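PDB 6Y9I: major Capsid Protein VP1 from Chimpanzee polyomavirus Bob, which builds the outer capsid shell from pentamers and probably recognises glycan receptors on the host cell surface. Local coordinates for residues G262-A267 / A271-G276; K113-A116 / G122-Q125; V72-L77 / M87-V92. All coordinates share one frame; numbering follows the deposited sequence.

Interaction 1 of 3, residues G262-A267 / A271-G276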
ATOM      1  N   GLY A 262      10.174   0.451  15.849  1.00 20.55           N
ATOM      2  CA  GLY A 262      11.380   0.257  15.029  1.00 21.23           C
ATOM      3  C   GLY A 262      12.580   0.081  15.924  1.00 21.37           C
ATOM      4  O   GLY A 262      12.383  -0.232  17.110  1.00 21.85           O
ATOM      5  N   VAL A 263      13.770   0.311  15.381  1.00 20.65           N
ATOM      6  CA  VAL A 263      15.067   0.146  16.074  1.00 21.74           C
ATOM      7  C   VAL A 263      15.884   1.416  15.863  1.00 21.79           C
ATOM      8  O   VAL A 263      15.711   2.122  14.826  1.00 18.12           O
ATOM      9  CB  VAL A 263      15.830  -1.093  15.564  1.00 20.36           C
ATOM     10  CG1 VAL A 263      14.982  -2.344  15.669  1.00 21.26           C
ATOM     11  CG2 VAL A 263      16.313  -0.909  14.128  1.00 23.51           C
ATOM     12  N   MET A 264      16.750   1.708  16.817  1.00 20.76           N
ATOM     13  CA  MET A 264      17.879   2.630  16.584  1.00 21.78           C
ATOM     14  C   MET A 264      19.116   1.764  16.338  1.00 20.76           C
ATOM     15  O   MET A 264      19.167   0.600  16.839  1.00 21.25           O
ATOM     16  CB  MET A 264      18.088   3.593  17.754  1.00 22.12           C
ATOM     17  CG  MET A 264      18.535   2.931  18.999  1.00 27.23           C
ATOM     18  SD  MET A 264      19.270   4.101  20.165  1.00 31.24           S
ATOM     19  CE  MET A 264      20.950   4.184  19.544  1.00 30.38           C
ATOM     20  N   VAL A 265      20.034   2.300  15.553  1.00 22.11           N
ATOM     21  CA  VAL A 265      21.355   1.697  15.219  1.00 20.35           C
ATOM     22  C   VAL A 265      22.462   2.516  15.898  1.00 23.78           C
ATOM     23  O   VAL A 265      22.493   3.776  15.744  1.00 21.90           O
ATOM     24  CB  VAL A 265      21.544   1.600  13.698  1.00 21.37           C
ATOM     25  CG1 VAL A 265      22.890   0.988  13.371  1.00 21.53           C
ATOM     26  CG2 VAL A 265      20.427   0.820  13.015  1.00 22.11           C
ATOM     27  N   LYS A 266      23.275   1.832  16.707  1.00 23.98           N
ATOM     28  CA  LYS A 266      24.388   2.425  17.474  1.00 27.23           C
ATOM     29  C   LYS A 266      25.546   2.717  16.519  1.00 24.83           C
ATOM     30  O   LYS A 266      25.895   1.831  15.735  1.00 26.43           O
ATOM     31  CB  LYS A 266      24.813   1.468  18.595  1.00 34.07           C
ATOM     32  CG  LYS A 266      24.256   1.814  19.967  1.00 39.87           C
ATOM     33  CD  LYS A 266      24.565   0.784  21.047  1.00 42.65           C
ATOM     34  CE  LYS A 266      26.044   0.578  21.278  1.00 40.61           C
ATOM     35  NZ  LYS A 266      26.685   1.834  21.720  1.00 45.34           N
ATOM     36  N   ALA A 267      26.103   3.924  16.562  1.00 22.99           N
ATOM     37  CA  ALA A 267      27.231   4.331  15.699  1.00 26.73           C
ATOM     38  C   ALA A 267      28.442   3.402  15.936  1.00 27.88           C
ATOM     39  O   ALA A 267      29.088   3.044  14.984  1.00 25.89           O
ATOM     40  CB  ALA A 267      27.581   5.783  15.952  1.00 28.70           C
ATOM     41  N   ALA A 271      25.000  -2.269  16.390  1.00 22.38           N
ATOM     42  CA  ALA A 271      24.029  -3.035  17.194  1.00 23.34           C
ATOM     43  C   ALA A 271      22.755  -2.202  17.316  1.00 22.32           C
ATOM     44  O   ALA A 271      22.789  -1.001  17.029  1.00 24.17           O
ATOM     45  CB  ALA A 271      24.585  -3.366  18.544  1.00 23.16           C
ATOM     46  N   ILE A 272      21.644  -2.841  17.641  1.00 21.05           N
ATOM     47  CA  ILE A 272      20.358  -2.105  17.635  1.00 21.08           C
ATOM     48  C   ILE A 272      19.777  -2.112  19.035  1.00 20.59           C
ATOM     49  O   ILE A 272      20.167  -2.960  19.876  1.00 23.24           O
ATOM     50  CB  ILE A 272      19.403  -2.665  16.557  1.00 22.08           C
ATOM     51  CG1 ILE A 272      18.977  -4.101  16.823  1.00 21.68           C
ATOM     52  CG2 ILE A 272      20.024  -2.516  15.170  1.00 23.85           C
ATOM     53  CD1 ILE A 272      17.831  -4.216  17.772  1.00 24.07           C
ATOM     54  N   ARG A 273      18.848  -1.189  19.254  1.00 21.82           N
ATOM     55  CA  ARG A 273      17.829  -1.285  20.311  1.00 20.92           C
ATOM     56  C   ARG A 273      16.444  -1.129  19.657  1.00 21.62           C
ATOM     57  O   ARG A 273      16.270  -0.230  18.834  1.00 21.17           O
ATOM     58  CB  ARG A 273      17.985  -0.180  21.355  1.00 21.55           C
ATOM     59  CG  ARG A 273      19.340  -0.039  22.025  1.00 23.61           C
ATOM     60  CD  ARG A 273      19.315   1.143  22.977  1.00 25.15           C
ATOM     61  NE  ARG A 273      20.583   1.310  23.676  1.00 27.47           N
ATOM     62  CZ  ARG A 273      20.871   0.838  24.891  1.00 28.71           C
ATOM     63  NH1 ARG A 273      19.991   0.137  25.584  1.00 28.54           N
ATOM     64  NH2 ARG A 273      22.060   1.065  25.414  1.00 29.85           N
ATOM     65  N   TYR A 274      15.474  -1.921  20.093  1.00 20.20           N
ATOM     66  CA  TYR A 274      14.050  -1.686  19.800  1.00 19.90           C
ATOM     67  C   TYR A 274      13.604  -0.416  20.532  1.00 21.36           C
ATOM     68  O   TYR A 274      14.059  -0.167  21.649  1.00 19.68           O
ATOM     69  CB  TYR A 274      13.219  -2.888  20.233  1.00 20.20           C
ATOM     70  CG  TYR A 274      13.506  -4.172  19.501  1.00 21.66           C
ATOM     71  CD1 TYR A 274      13.020  -4.397  18.214  1.00 20.86           C
ATOM     72  CD2 TYR A 274      14.237  -5.189  20.096  1.00 22.17           C
ATOM     73  CE1 TYR A 274      13.271  -5.579  17.532  1.00 20.21           C
ATOM     74  CE2 TYR A 274      14.440  -6.400  19.442  1.00 21.70           C
ATOM     75  CZ  TYR A 274      13.968  -6.594  18.160  1.00 21.69           C
ATOM     76  OH  TYR A 274      14.203  -7.781  17.514  1.00 24.70           O
ATOM     77  N   ARG A 275      12.706   0.346  19.919  1.00 20.20           N
ATOM     78  CA  ARG A 275      11.989   1.482  20.543  1.00 21.02           C
ATOM     79  C   ARG A 275      10.489   1.167  20.551  1.00 21.22           C
ATOM     80  O   ARG A 275       9.966   0.744  19.508  1.00 23.10           O
ATOM     81  CB  ARG A 275      12.353   2.761  19.781  1.00 20.96           C
ATOM     82  CG  ARG A 275      11.630   4.022  20.222  1.00 21.49           C
ATOM     83  CD  ARG A 275      11.690   4.301  21.716  1.00 21.94           C
ATOM     84  NE  ARG A 275      11.104   5.589  22.024  1.00 21.70           N
ATOM     85  CZ  ARG A 275      10.593   5.932  23.224  1.00 24.93           C
ATOM     86  NH1 ARG A 275      10.572   5.071  24.221  1.00 25.72           N
ATOM     87  NH2 ARG A 275      10.110   7.139  23.440  1.00 23.40           N
ATOM     88  N   GLY A 276       9.820   1.343  21.703  1.00 20.38           N
ATOM     89  CA  GLY A 276       8.361   1.218  21.842  1.00 19.40           C
ATOM     90  C   GLY A 276       7.738   2.546  22.248  1.00 20.08           C
ATOM     91  O   GLY A 276       8.444   3.384  22.830  1.00 19.53           O
TER
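Val263 sets its CG1 methyl between two residues of the facing strand: CG1 lies 3.8 Å from Tyr274 CD1 and 4.0 Å from Ile272 CD1. It owes this reach to a chi1 of -55°, which turns CG1 away from its own carbonyl carbon. Val263 runs alongside Tyr274, both pointing the same way, and the methyl meets the phenol ring obliquely. Ile272 crosses Val263 at a slant and spends its other branch on Val265, CG2 to CG2 at 4.0 Å. The backbones are tightest here too, with Val263 CA 3.0 Å from Arg273 O in a CA-H...O contact. That same oxygen accepts Met264 N at 2.8 Å, while Met264 O takes Arg273 N in return.

This is a beta hairpin of the jelly-roll fold, strands 252-265 and 272-291 joined by a short turn, and it probably corresponds to the HI hairpin of other polyomavirus VP1 proteins. The Val263, Ile272 and Tyr274 face turns to a second subunit, where Tyr274 OH bonds to Ile105 O and Ile272 packs on Pro123. On the reverse face Met264 and Arg273 lie side by side, Met264 CG 3.9 Å from Arg273 CB; the extended arginine chain carries its guanidinium on to Ser46 O and into a cation-pi contact with Trp42.

Towards the turn the side chains open to solvent, although the backbone stays firmly closed: Lys266 N bonds to Ala271 O at 2.9 Å, almost perfectly straight at 178°, but beyond CB the lysine chain leads off and NZ forms a salt bridge with Asp268. Arg275 N bonds to Gly262 O at 2.9 Å at the other end, and the Arg275 side chain heads away towards Gln181 O of a third subunit.

Interaction 2 of 3, residues K113-A116 / G122-Q125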
ATOM      1  N   LYS A 113      23.951   5.839  14.735  1.00 23.46           N
ATOM      2  CA  LYS A 113      24.713   5.862  13.461  1.00 26.08           C
ATOM      3  C   LYS A 113      24.351   7.117  12.652  1.00 24.11           C
ATOM      4  O   LYS A 113      23.155   7.462  12.530  1.00 24.28           O
ATOM      5  CB  LYS A 113      24.397   4.582  12.674  1.00 28.90           C
ATOM      6  CG  LYS A 113      25.165   4.390  11.377  1.00 35.06           C
ATOM      7  CD  LYS A 113      24.775   3.105  10.660  1.00 38.97           C
ATOM      8  CE  LYS A 113      25.177   3.064   9.192  1.00 45.80           C
ATOM      9  NZ  LYS A 113      26.601   2.670   9.002  1.00 46.50           N
ATOM     10  N   MET A 114      25.357   7.752  12.066  1.00 22.83           N
ATOM     11  CA  MET A 114      25.198   8.932  11.191  1.00 24.82           C
ATOM     12  C   MET A 114      24.783   8.454   9.793  1.00 26.01           C
ATOM     13  O   MET A 114      25.445   7.570   9.212  1.00 27.41           O
ATOM     14  CB  MET A 114      26.514   9.714  11.101  1.00 25.41           C
ATOM     15  CG  MET A 114      26.452  10.854  10.128  1.00 27.38           C
ATOM     16  SD  MET A 114      28.010  11.824  10.123  1.00 28.34           S
ATOM     17  CE  MET A 114      29.097  10.692   9.247  1.00 27.85           C
ATOM     18  N   ALA A 115      23.753   9.066   9.219  1.00 27.75           N
ATOM     19  CA  ALA A 115      23.323   8.774   7.842  1.00 27.51           C
ATOM     20  C   ALA A 115      24.034   9.752   6.901  1.00 28.58           C
ATOM     21  O   ALA A 115      23.446  10.775   6.557  1.00 30.58           O
ATOM     22  CB  ALA A 115      21.823   8.856   7.779  1.00 31.05           C
ATOM     23  N   ALA A 116      25.280   9.447   6.541  1.00 29.45           N
ATOM     24  CA  ALA A 116      26.151  10.236   5.636  1.00 32.18           C
ATOM     25  C   ALA A 116      27.446   9.445   5.369  1.00 36.19           C
ATOM     26  O   ALA A 116      27.800   8.607   6.216  1.00 34.41           O
ATOM     27  CB  ALA A 116      26.470  11.569   6.277  1.00 33.49           C
ATOM     28  N   GLY A 122      26.092  14.406   8.872  1.00 29.50           N
ATOM     29  CA  GLY A 122      24.698  14.192   8.481  1.00 28.82           C
ATOM     30  C   GLY A 122      23.850  14.007   9.721  1.00 25.66           C
ATOM     31  O   GLY A 122      24.359  14.001  10.844  1.00 26.01           O
ATOM     32  N   PRO A 123      22.548  13.746   9.527  1.00 25.91           N
ATOM     33  CA  PRO A 123      21.658  13.447  10.629  1.00 24.46           C
ATOM     34  C   PRO A 123      21.945  12.020  11.108  1.00 25.49           C
ATOM     35  O   PRO A 123      22.629  11.254  10.422  1.00 23.00           O
ATOM     36  CB  PRO A 123      20.283  13.538   9.961  1.00 26.80           C
ATOM     37  CG  PRO A 123      20.515  13.016   8.579  1.00 24.84           C
ATOM     38  CD  PRO A 123      21.912  13.483   8.226  1.00 27.89           C
ATOM     39  N   SER A 124      21.423  11.659  12.270  1.00 23.44           N
ATOM     40  CA  SER A 124      21.388  10.232  12.653  1.00 23.46           C
ATOM     41  C   SER A 124      20.405   9.514  11.746  1.00 22.10           C
ATOM     42  O   SER A 124      19.477  10.162  11.172  1.00 22.40           O
ATOM     43  CB  SER A 124      21.035  10.014  14.102  1.00 22.07           C
ATOM     44  OG  SER A 124      19.633  10.046  14.276  1.00 25.41           O
ATOM     45  N   GLN A 125      20.580   8.204  11.630  1.00 22.60           N
ATOM     46  CA  GLN A 125      19.485   7.342  11.136  1.00 24.77           C
ATOM     47  C   GLN A 125      18.361   7.502  12.148  1.00 22.23           C
ATOM     48  O   GLN A 125      18.611   7.480  13.341  1.00 21.79           O
ATOM     49  CB  GLN A 125      19.903   5.878  11.004  1.00 29.01           C
ATOM     50  CG  GLN A 125      20.468   5.528   9.652  1.00 35.98           C
ATOM     51  CD  GLN A 125      20.982   4.113   9.695  1.00 43.66           C
ATOM     52  OE1 GLN A 125      20.361   3.232  10.288  1.00 45.90           O
ATOM     53  NE2 GLN A 125      22.133   3.897   9.075  1.00 49.31           N
TER
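With CG anti to the backbone N (chi1 -176°) and the next two torsions also extended, the Lys113 chain runs out straight as far as CE, and a chi1 of -90° swings CG of Gln125 beside its own backbone N, from where an extended chain carries the amide across to the lysine. The two side chains meet at a slant: Gln125 NE2 lies 3.2 Å from Lys113 CE, close to the aliphatic run of the lysine and not to its ammonium group. The lysine bends at its last torsion, and NZ forms a salt bridge with Glu270. Next to this crossing, on the backbone, Gln125 N bonds to Lys113 O at 2.8 Å, approaching nearly end-on to the carbonyl. Ala115 N reaches Pro123 O in the same manner at 2.7 Å.

These two bonds flank Met114 and Ser124, whose backbones form a single beta bridge where the chain runs back past itself in roughly the opposite direction, so the loop is pinched at its neck without becoming a regular hairpin. Ala115 CB turns toward the opposite backbone and packs 4.1 Å from Gln125 CG. Further out, the Met114 chain runs extended as far as SD, which receives a weak hydrogen bond from Gly122 N at 3.5 Å. Gly122 has no side chain, which allows Ala116 CB to come within 3.9 Å of Gly122 CA. Ser124 OG hydrogen-bonds forward to Gln125 O at 2.9 Å, from well above that carbonyl plane, and also pairs with Leu109 N.

The whole neck belongs to the long loop between strands 87-98 and 131-138. Lys113 and Gln125 rest on Val265 at the end of strand 252-265, while another subunit of the pentamer covers the outer part, its His51 against Met114 and its Leu222 against Ala115.

Interaction 3 of 3, residues V72-L77 / M87-V92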
ATOM      1  N   VAL A  72      -8.127  -3.603  34.880  1.00 29.79           N
ATOM      2  CA  VAL A  72      -8.787  -2.386  35.449  1.00 30.19           C
ATOM      3  C   VAL A  72     -10.008  -2.847  36.264  1.00 30.57           C
ATOM      4  O   VAL A  72     -10.816  -3.665  35.747  1.00 29.97           O
ATOM      5  CB  VAL A  72      -9.184  -1.400  34.334  1.00 34.02           C
ATOM      6  CG1 VAL A  72      -9.868  -0.159  34.895  1.00 34.08           C
ATOM      7  CG2 VAL A  72      -7.991  -1.020  33.469  1.00 32.67           C
ATOM      8  N   GLN A  73     -10.138  -2.373  37.502  1.00 31.46           N
ATOM      9  CA  GLN A  73     -11.303  -2.704  38.353  1.00 34.36           C
ATOM     10  C   GLN A  73     -12.503  -1.907  37.851  1.00 33.27           C
ATOM     11  O   GLN A  73     -12.385  -0.691  37.797  1.00 35.72           O
ATOM     12  CB  GLN A  73     -11.054  -2.355  39.820  1.00 36.84           C
ATOM     13  CG  GLN A  73     -12.283  -2.590  40.673  1.00 34.95           C
ATOM     14  CD  GLN A  73     -12.602  -4.056  40.716  1.00 34.46           C
ATOM     15  OE1 GLN A  73     -11.728  -4.900  40.853  1.00 36.97           O
ATOM     16  NE2 GLN A  73     -13.866  -4.385  40.571  1.00 41.94           N
ATOM     17  N   LEU A  74     -13.612  -2.573  37.506  1.00 32.89           N
ATOM     18  CA  LEU A  74     -14.852  -1.890  37.060  1.00 30.83           C
ATOM     19  C   LEU A  74     -15.760  -1.635  38.264  1.00 33.58           C
ATOM     20  O   LEU A  74     -15.631  -2.289  39.298  1.00 33.78           O
ATOM     21  CB  LEU A  74     -15.534  -2.772  36.017  1.00 29.73           C
ATOM     22  CG  LEU A  74     -14.730  -2.981  34.730  1.00 28.55           C
ATOM     23  CD1 LEU A  74     -15.366  -4.048  33.848  1.00 28.64           C
ATOM     24  CD2 LEU A  74     -14.578  -1.684  33.968  1.00 27.82           C
ATOM     25  N   PRO A  75     -16.752  -0.727  38.136  1.00 36.58           N
ATOM     26  CA  PRO A  75     -17.752  -0.513  39.183  1.00 37.44           C
ATOM     27  C   PRO A  75     -18.418  -1.837  39.548  1.00 36.54           C
ATOM     28  O   PRO A  75     -18.809  -2.533  38.668  1.00 34.73           O
ATOM     29  CB  PRO A  75     -18.766   0.445  38.542  1.00 36.53           C
ATOM     30  CG  PRO A  75     -17.974   1.154  37.463  1.00 35.95           C
ATOM     31  CD  PRO A  75     -17.005   0.109  36.951  1.00 36.55           C
ATOM     32  N   MET A  76     -18.480  -2.158  40.835  1.00 39.71           N
ATOM     33  CA  MET A  76     -18.954  -3.482  41.322  1.00 45.99           C
ATOM     34  C   MET A  76     -20.415  -3.662  40.896  1.00 43.36           C
ATOM     35  O   MET A  76     -21.204  -2.742  41.118  1.00 41.82           O
ATOM     36  CB  MET A  76     -18.830  -3.586  42.847  1.00 46.45           C
ATOM     37  N   LEU A  77     -20.753  -4.770  40.241  1.00 45.04           N
ATOM     38  CA  LEU A  77     -22.171  -5.077  39.921  1.00 48.08           C
ATOM     39  C   LEU A  77     -22.668  -6.099  40.943  1.00 49.68           C
ATOM     40  O   LEU A  77     -21.836  -6.554  41.744  1.00 52.18           O
ATOM     41  CB  LEU A  77     -22.281  -5.609  38.490  1.00 46.95           C
ATOM     42  CG  LEU A  77     -21.928  -4.613  37.389  1.00 46.03           C
ATOM     43  CD1 LEU A  77     -22.045  -5.274  36.029  1.00 47.15           C
ATOM     44  CD2 LEU A  77     -22.809  -3.376  37.449  1.00 42.28           C
ATOM     45  N   MET A  87     -25.829  -9.429  36.480  1.00 41.20           N
ATOM     46  CA  MET A  87     -25.246  -8.565  35.411  1.00 40.05           C
ATOM     47  C   MET A  87     -23.726  -8.789  35.258  1.00 37.57           C
ATOM     48  O   MET A  87     -23.068  -9.174  36.231  1.00 32.37           O
ATOM     49  CB  MET A  87     -25.541  -7.096  35.720  1.00 41.49           C
ATOM     50  CG  MET A  87     -27.026  -6.835  35.984  1.00 47.11           C
ATOM     51  SD  MET A  87     -27.424  -5.090  36.248  1.00 47.12           S
ATOM     52  CE  MET A  87     -26.596  -4.814  37.812  1.00 49.87           C
ATOM     53  N   MET A  88     -23.201  -8.571  34.053  1.00 31.49           N
ATOM     54  CA  MET A  88     -21.748  -8.377  33.796  1.00 30.92           C
ATOM     55  C   MET A  88     -21.564  -7.157  32.900  1.00 27.87           C
ATOM     56  O   MET A  88     -22.457  -6.833  32.077  1.00 28.83           O
ATOM     57  CB  MET A  88     -21.104  -9.587  33.111  1.00 33.34           C
ATOM     58  CG  MET A  88     -21.122 -10.840  33.944  1.00 34.77           C
ATOM     59  SD  MET A  88     -20.550 -12.252  32.997  1.00 37.88           S
ATOM     60  CE  MET A  88     -18.797 -12.168  33.353  1.00 40.06           C
ATOM     61  N   TRP A  89     -20.442  -6.476  33.084  1.00 28.45           N
ATOM     62  CA  TRP A  89     -19.951  -5.463  32.126  1.00 26.31           C
ATOM     63  C   TRP A  89     -19.600  -6.146  30.811  1.00 24.94           C
ATOM     64  O   TRP A  89     -18.922  -7.165  30.833  1.00 22.54           O
ATOM     65  CB  TRP A  89     -18.783  -4.709  32.720  1.00 27.24           C
ATOM     66  CG  TRP A  89     -19.202  -3.783  33.816  1.00 26.40           C
ATOM     67  CD1 TRP A  89     -18.885  -3.874  35.139  1.00 26.21           C
ATOM     68  CD2 TRP A  89     -20.007  -2.602  33.663  1.00 26.84           C
ATOM     69  NE1 TRP A  89     -19.432  -2.824  35.830  1.00 26.55           N
ATOM     70  CE2 TRP A  89     -20.115  -2.019  34.946  1.00 27.09           C
ATOM     71  CE3 TRP A  89     -20.634  -1.978  32.568  1.00 25.09           C
ATOM     72  CZ2 TRP A  89     -20.844  -0.855  35.165  1.00 27.39           C
ATOM     73  CZ3 TRP A  89     -21.340  -0.817  32.791  1.00 26.53           C
ATOM     74  CH2 TRP A  89     -21.453  -0.272  34.070  1.00 27.46           C
ATOM     75  N   GLU A  90     -20.078  -5.573  29.704  1.00 26.58           N
ATOM     76  CA  GLU A  90     -19.790  -6.031  28.328  1.00 25.42           C
ATOM     77  C   GLU A  90     -19.015  -4.925  27.615  1.00 23.96           C
ATOM     78  O   GLU A  90     -19.578  -3.838  27.452  1.00 21.23           O
ATOM     79  CB  GLU A  90     -21.100  -6.353  27.617  1.00 26.97           C
ATOM     80  CG  GLU A  90     -20.947  -6.863  26.217  1.00 26.77           C
ATOM     81  CD  GLU A  90     -22.258  -6.882  25.451  1.00 27.74           C
ATOM     82  OE1 GLU A  90     -23.299  -6.505  26.036  1.00 27.07           O
ATOM     83  OE2 GLU A  90     -22.243  -7.274  24.254  1.00 28.86           O
ATOM     84  N   ALA A  91     -17.769  -5.191  27.223  1.00 22.95           N
ATOM     85  CA  ALA A  91     -16.966  -4.229  26.429  1.00 23.59           C
ATOM     86  C   ALA A  91     -17.524  -4.157  24.993  1.00 24.56           C
ATOM     87  O   ALA A  91     -17.589  -5.194  24.288  1.00 23.16           O
ATOM     88  CB  ALA A  91     -15.498  -4.588  26.473  1.00 22.95           C
ATOM     89  N   VAL A  92     -17.928  -2.964  24.560  1.00 24.32           N
ATOM     90  CA  VAL A  92     -18.651  -2.785  23.267  1.00 25.45           C
ATOM     91  C   VAL A  92     -17.716  -2.165  22.222  1.00 23.67           C
ATOM     92  O   VAL A  92     -17.779  -2.561  21.039  1.00 24.53           O
ATOM     93  CB  VAL A  92     -19.965  -1.993  23.440  1.00 29.87           C
ATOM     94  CG1 VAL A  92     -20.946  -2.743  24.333  1.00 30.49           C
ATOM     95  CG2 VAL A  92     -19.755  -0.590  23.964  1.00 33.56           C
TER
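Leu77 lays its CD1 methyl over one face of the Trp89 indole, 3.6 Å from the centroid of the five-membered ring and only 15° off the ring normal, a clear CH-pi contact. CG follows, 3.4 Å from Trp89 NE1, and the leucine crosses the indole at about a right angle. The same CD1 methyl extends to Met87 CB at 4.0 Å.

The ring is fixed in rotation by its edge: Trp89 NE1 donates to Pro75 O at 2.9 Å, with a nearly straight 168° angle and the oxygen in the ring plane. Strands 68-73 and 87-98 both belong to the jelly-roll but do not pair with each other; the first runs beside 252-265, the second beside 272-291, and the indole bridges from strand 87-98 to the loop that leaves strand 68-73. Leu74 comes obliquely, CB 3.6 Å from Trp89 CD1, and its CD1 drops beside Trp89 CB at 3.7 Å. The Pro75 ring crosses the benzo end near CZ2 more loosely.

Around the indole, Thr20 of strand 8-26 and Leu285 and Lys287 of strand 272-291 add packing. Leu77 N hydrogen-bonds to Asp251 OD2.

Overall arrangement
Along the chain interaction 3 comes first, then interaction 2, then interaction 1, each closing before the next opens. Interactions 1 and 2 are neighbours, their centres 13 Å apart, and they join directly: Lys113 N lies 2.7 Å from Val265 O, a probable hydrogen bond between loop neck and hairpin. Interaction 3 sits on the other side of the chain's centre, its centre about 40 Å from interaction 1 and 50 Å from interaction 2. The long strands 252-265 and 272-291 span that gap, pairing with 68-73 and 87-98 respectively within the jelly-roll. Interactions 1 and 2 both meet other subunits of the pentamer, whereas no other chain of it touches interaction 3.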